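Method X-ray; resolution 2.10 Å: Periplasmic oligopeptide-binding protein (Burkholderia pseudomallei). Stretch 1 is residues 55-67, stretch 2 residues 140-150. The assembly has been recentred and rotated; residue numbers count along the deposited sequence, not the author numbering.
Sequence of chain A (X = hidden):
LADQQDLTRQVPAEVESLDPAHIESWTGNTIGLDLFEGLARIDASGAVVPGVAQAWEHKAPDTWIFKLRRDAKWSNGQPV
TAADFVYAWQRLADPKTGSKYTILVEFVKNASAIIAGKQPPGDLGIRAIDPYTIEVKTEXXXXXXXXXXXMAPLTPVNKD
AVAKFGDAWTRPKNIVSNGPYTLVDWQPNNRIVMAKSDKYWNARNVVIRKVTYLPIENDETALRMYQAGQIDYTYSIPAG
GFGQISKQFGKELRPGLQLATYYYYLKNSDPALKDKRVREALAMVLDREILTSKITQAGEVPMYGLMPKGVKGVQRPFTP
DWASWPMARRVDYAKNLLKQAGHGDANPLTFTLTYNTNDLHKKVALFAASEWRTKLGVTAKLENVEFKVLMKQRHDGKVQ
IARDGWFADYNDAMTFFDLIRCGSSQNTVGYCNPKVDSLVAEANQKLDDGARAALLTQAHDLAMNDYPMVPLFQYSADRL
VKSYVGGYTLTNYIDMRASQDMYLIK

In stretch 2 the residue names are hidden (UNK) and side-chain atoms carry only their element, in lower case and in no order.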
# COMPACT_ATOMS: atom_id res chain seq x y z
N ALA A 55 21.37 -11.52 9.10
CA ALA A 55 21.61 -10.55 10.16
C ALA A 55 21.88 -9.16 9.59
O ALA A 55 22.26 -9.02 8.43
CB ALA A 55 22.78 -11.00 11.05
N TRP A 56 21.68 -8.14 10.40
CA TRP A 56 22.00 -6.77 10.00
C TRP A 56 22.36 -5.92 11.20
O TRP A 56 22.05 -6.26 12.34
CB TRP A 56 20.85 -6.13 9.22
CG TRP A 56 19.52 -6.25 9.89
CD1 TRP A 56 19.05 -5.49 10.92
CD2 TRP A 56 18.47 -7.17 9.56
NE1 TRP A 56 17.78 -5.88 11.27
CE2 TRP A 56 17.40 -6.92 10.45
CE3 TRP A 56 18.34 -8.20 8.62
CZ2 TRP A 56 16.22 -7.65 10.42
CZ3 TRP A 56 17.16 -8.92 8.58
CH2 TRP A 56 16.11 -8.64 9.48
N GLU A 57 23.02 -4.80 10.93
CA GLU A 57 23.53 -3.95 11.98
C GLU A 57 23.54 -2.49 11.53
O GLU A 57 23.95 -2.19 10.40
CB GLU A 57 24.94 -4.41 12.38
CG GLU A 57 25.52 -3.73 13.60
CD GLU A 57 26.74 -4.46 14.16
OE1 GLU A 57 26.77 -5.71 14.13
OE2 GLU A 57 27.67 -3.78 14.63
N HIS A 58 23.07 -1.61 12.40
CA HIS A 58 23.09 -0.17 12.16
C HIS A 58 24.44 0.39 12.60
O HIS A 58 24.60 0.85 13.74
CB HIS A 58 21.94 0.50 12.93
CG HIS A 58 21.59 1.86 12.44
ND1 HIS A 58 20.65 2.66 13.06
CD2 HIS A 58 22.05 2.58 11.38
CE1 HIS A 58 20.55 3.80 12.41
NE2 HIS A 58 21.39 3.78 11.39
N LYS A 59 25.43 0.31 11.72
CA LYS A 59 26.82 0.59 12.06
C LYS A 59 27.09 2.07 12.35
O LYS A 59 27.92 2.41 13.19
CB LYS A 59 27.76 0.09 10.97
CG LYS A 59 27.70 -1.42 10.75
CD LYS A 59 28.64 -2.15 11.69
CE LYS A 59 29.61 -3.03 10.92
NZ LYS A 59 30.11 -4.18 11.73
N ALA A 60 26.38 2.93 11.63
CA ALA A 60 26.48 4.37 11.83
C ALA A 60 25.12 4.98 11.52
O ALA A 60 24.27 4.31 10.94
CB ALA A 60 27.55 4.96 10.92
N PRO A 61 24.90 6.24 11.92
CA PRO A 61 23.60 6.86 11.65
C PRO A 61 23.14 6.61 10.22
O PRO A 61 21.99 6.25 10.02
CB PRO A 61 23.88 8.34 11.89
CG PRO A 61 24.96 8.34 12.93
CD PRO A 61 25.83 7.15 12.61
N ASP A 62 24.03 6.77 9.24
CA ASP A 62 23.63 6.68 7.84
C ASP A 62 24.05 5.38 7.16
O ASP A 62 24.06 5.30 5.94
CB ASP A 62 24.23 7.85 7.06
CG ASP A 62 25.72 7.69 6.84
OD1 ASP A 62 26.34 6.88 7.57
OD2 ASP A 62 26.27 8.35 5.93
N THR A 63 24.40 4.36 7.95
CA THR A 63 24.99 3.14 7.40
C THR A 63 24.42 1.86 8.01
O THR A 63 24.44 1.68 9.23
CB THR A 63 26.51 3.14 7.60
OG1 THR A 63 27.07 4.31 6.99
CG2 THR A 63 27.14 1.90 6.98
N TRP A 64 23.94 0.97 7.14
CA TRP A 64 23.48 -0.36 7.54
C TRP A 64 24.30 -1.46 6.86
O TRP A 64 24.66 -1.34 5.69
CB TRP A 64 22.00 -0.55 7.18
CG TRP A 64 21.04 0.24 8.02
CD1 TRP A 64 20.63 1.53 7.81
CD2 TRP A 64 20.36 -0.20 9.20
NE1 TRP A 64 19.75 1.92 8.79
CE2 TRP A 64 19.56 0.87 9.65
CE3 TRP A 64 20.35 -1.40 9.93
CZ2 TRP A 64 18.76 0.78 10.80
CZ3 TRP A 64 19.56 -1.50 11.05
CH2 TRP A 64 18.77 -0.41 11.48
N ILE A 65 24.59 -2.53 7.60
CA ILE A 65 25.27 -3.69 7.04
C ILE A 65 24.33 -4.89 7.08
O ILE A 65 23.75 -5.18 8.12
CB ILE A 65 26.56 -4.02 7.84
CG1 ILE A 65 27.56 -2.88 7.76
CG2 ILE A 65 27.20 -5.31 7.32
CD1 ILE A 65 28.21 -2.73 6.41
N PHE A 66 24.19 -5.58 5.96
CA PHE A 66 23.39 -6.80 5.89
C PHE A 66 24.30 -7.98 5.57
O PHE A 66 25.03 -7.96 4.57
CB PHE A 66 22.28 -6.69 4.83
CG PHE A 66 21.22 -5.67 5.15
CD1 PHE A 66 21.39 -4.33 4.81
CD2 PHE A 66 20.05 -6.04 5.79
CE1 PHE A 66 20.42 -3.39 5.10
CE2 PHE A 66 19.06 -5.10 6.09
CZ PHE A 66 19.25 -3.77 5.74
N LYS A 67 24.26 -9.00 6.42
CA LYS A 67 25.03 -10.21 6.17
C LYS A 67 24.11 -11.25 5.57
O LYS A 67 23.15 -11.68 6.21
CB LYS A 67 25.66 -10.73 7.47
CG LYS A 67 26.89 -9.97 7.91
CD LYS A 67 28.03 -10.04 6.88
CE LYS A 67 28.60 -11.45 6.76
NZ LYS A 67 27.65 -12.42 6.13
N UNK A 140 19.78 10.27 5.11
CA UNK A 140 19.64 10.71 6.49
C UNK A 140 19.49 9.46 7.34
O UNK A 140 19.21 8.39 6.82
c UNK A 140 17.14 10.85 6.23
c UNK A 140 18.40 11.59 6.68
c UNK A 140 18.55 12.90 5.92
N UNK A 141 19.67 9.59 8.66
CA UNK A 141 19.53 8.38 9.48
C UNK A 141 18.10 7.84 9.49
O UNK A 141 17.14 8.61 9.62
c UNK A 141 19.97 8.84 10.88
c UNK A 141 20.23 10.73 9.41
c UNK A 141 19.97 10.35 10.83
N UNK A 142 17.98 6.52 9.33
CA UNK A 142 16.68 5.85 9.32
C UNK A 142 16.76 4.64 10.25
O UNK A 142 17.39 3.63 9.92
c UNK A 142 14.96 4.65 7.89
c UNK A 142 16.32 5.36 7.89
c UNK A 142 16.32 6.53 6.91
N UNK A 143 16.11 4.74 11.40
CA UNK A 143 16.30 3.74 12.45
C UNK A 143 15.61 2.42 12.13
O UNK A 143 15.95 1.38 12.70
o UNK A 143 14.39 4.44 13.78
c UNK A 143 15.80 4.28 13.80
N UNK A 144 14.64 2.46 11.23
CA UNK A 144 13.81 1.31 10.92
C UNK A 144 14.07 0.79 9.50
O UNK A 144 13.26 0.05 8.94
c UNK A 144 11.68 5.39 10.33
c UNK A 144 11.30 4.14 8.31
c UNK A 144 11.97 2.99 10.33
c UNK A 144 11.33 5.35 9.00
c UNK A 144 12.00 4.21 10.99
c UNK A 144 11.62 2.97 8.98
o UNK A 144 11.01 6.52 8.35
c UNK A 144 12.33 1.70 11.06
N UNK A 145 15.21 1.16 8.94
CA UNK A 145 15.46 0.84 7.54
C UNK A 145 15.19 -0.62 7.16
O UNK A 145 14.70 -0.89 6.07
c UNK A 145 16.41 1.89 4.70
c UNK A 145 16.87 1.27 7.09
c UNK A 145 17.40 0.71 2.86
c UNK A 145 17.91 0.07 5.13
c UNK A 145 17.09 1.08 5.61
c UNK A 145 18.08 -0.11 3.77
c UNK A 145 16.58 1.71 3.33
N UNK A 146 15.50 -1.57 8.06
CA UNK A 146 15.27 -2.95 7.63
C UNK A 146 13.80 -3.27 7.28
O UNK A 146 13.58 -4.13 6.43
c UNK A 146 16.82 -2.90 9.46
c UNK A 146 16.29 -1.49 9.30
c UNK A 146 15.76 -3.78 8.83
N UNK A 147 12.84 -2.58 7.89
CA UNK A 147 11.43 -2.77 7.55
C UNK A 147 11.15 -2.55 6.06
O UNK A 147 10.36 -3.28 5.45
c UNK A 147 10.53 -1.82 8.35
c UNK A 147 9.27 -1.34 10.48
o UNK A 147 8.06 -1.35 10.16
o UNK A 147 9.73 -0.61 11.38
c UNK A 147 10.23 -2.28 9.75
N UNK A 148 11.79 -1.53 5.49
CA UNK A 148 11.58 -1.19 4.09
C UNK A 148 12.02 -2.32 3.16
O UNK A 148 11.38 -2.58 2.14
c UNK A 148 12.31 0.11 3.72
c UNK A 148 11.61 1.42 4.09
c UNK A 148 11.54 1.60 5.59
c UNK A 148 12.30 2.62 3.43
N UNK A 149 13.13 -2.98 3.51
CA UNK A 149 13.72 -4.02 2.67
C UNK A 149 12.85 -5.28 2.63
O UNK A 149 13.12 -6.19 1.85
o UNK A 149 15.02 -5.21 4.36
c UNK A 149 15.97 -3.18 3.47
c UNK A 149 15.14 -4.42 3.17
N UNK A 150 11.81 -5.33 3.46
CA UNK A 150 10.88 -6.47 3.44
C UNK A 150 9.77 -6.33 2.39
O UNK A 150 8.99 -7.26 2.18
c UNK A 150 10.29 -6.71 4.83
O HOH W 1 20.33 4.75 8.32

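Position 140 has three side-chain carbons, one carrying the other two. The CA-to-CB bond points away from stretch 1, and no atom comes within contact range. This is Val140.

Position 141 has three carbons that close a ring onto the backbone N. Its CA lies 3.3 Å from Pro61 O, a CA-H...O contact, and its CB is 4.1 Å from Pro61 CB. It is Pro141.

Position 142 again has one carbon carrying two. Its side chain stays clear of stretch 1, and the backbone makes the contact: its O accepts a weak hydrogen bond from Trp64 NE1 at 3.1 Å. This is Val142.

Position 143 has one carbon and then one oxygen. The CA-to-CB bond points away, while its backbone O sits 3.4 Å from Trp64 CZ2, at the ring edge. This is Ser143.

Position 144 has one carbon, then a six-carbon ring bearing one oxygen. The CA-to-CB bond points away and the side chain does not touch stretch 1. The oxygen borne on the ring identifies Tyr144.

Position 145 has one carbon and a six-carbon ring with no oxygen. Its CB lies over one face of the Trp64 ring, 3.4 Å from Trp64 NE1. The ring also meets Phe66. It is Phe145. Phe145 CD2 is 4.1 Å from Phe66 CZ.

Position 146 has three carbons closing onto the backbone N. The ring packs against both tryptophans of stretch 1. It is Pro146. Its CG is 3.6 Å from Trp56 NE1 and 3.5 Å from Trp64 CZ3, over one face of each ring.

Position 147 has three carbons in line, the third carrying two oxygens. The CA-to-CB bond points away from stretch 1. The carboxylate makes it Glu147.

Position 148 has four carbons, forked at the second, and does not reach stretch 1. It is Leu148.

Position 149 has one carbon carrying an oxygen and a carbon. Its side chain reaches Phe66. This is Thr149. Its CG2 is 4.0 Å from Phe66 CZ, and its OG1 donates to Pro146 O at 2.7 Å.

Position 150 has a single carbon, out of reach. It is Ala150.

The contact is mainly aromatic and apolar. Trp56, Trp64 and Phe66 point toward stretch 2 from two paired strands. Pro146 makes CH-pi contacts with both tryptophans, and Phe145 CB makes another with Trp64. At the Trp64 edge the contact turns polar. Water 1 donates to Pro61 O at 2.8 Å and accepts from Val142 N at 3.1 Å, so it bridges the stretches. His58 NE2 also donates to Pro61 O, at 2.9 Å, which helps hold the turn beside this water.

Stretch 2 (140-150) VPVSYFPELTA
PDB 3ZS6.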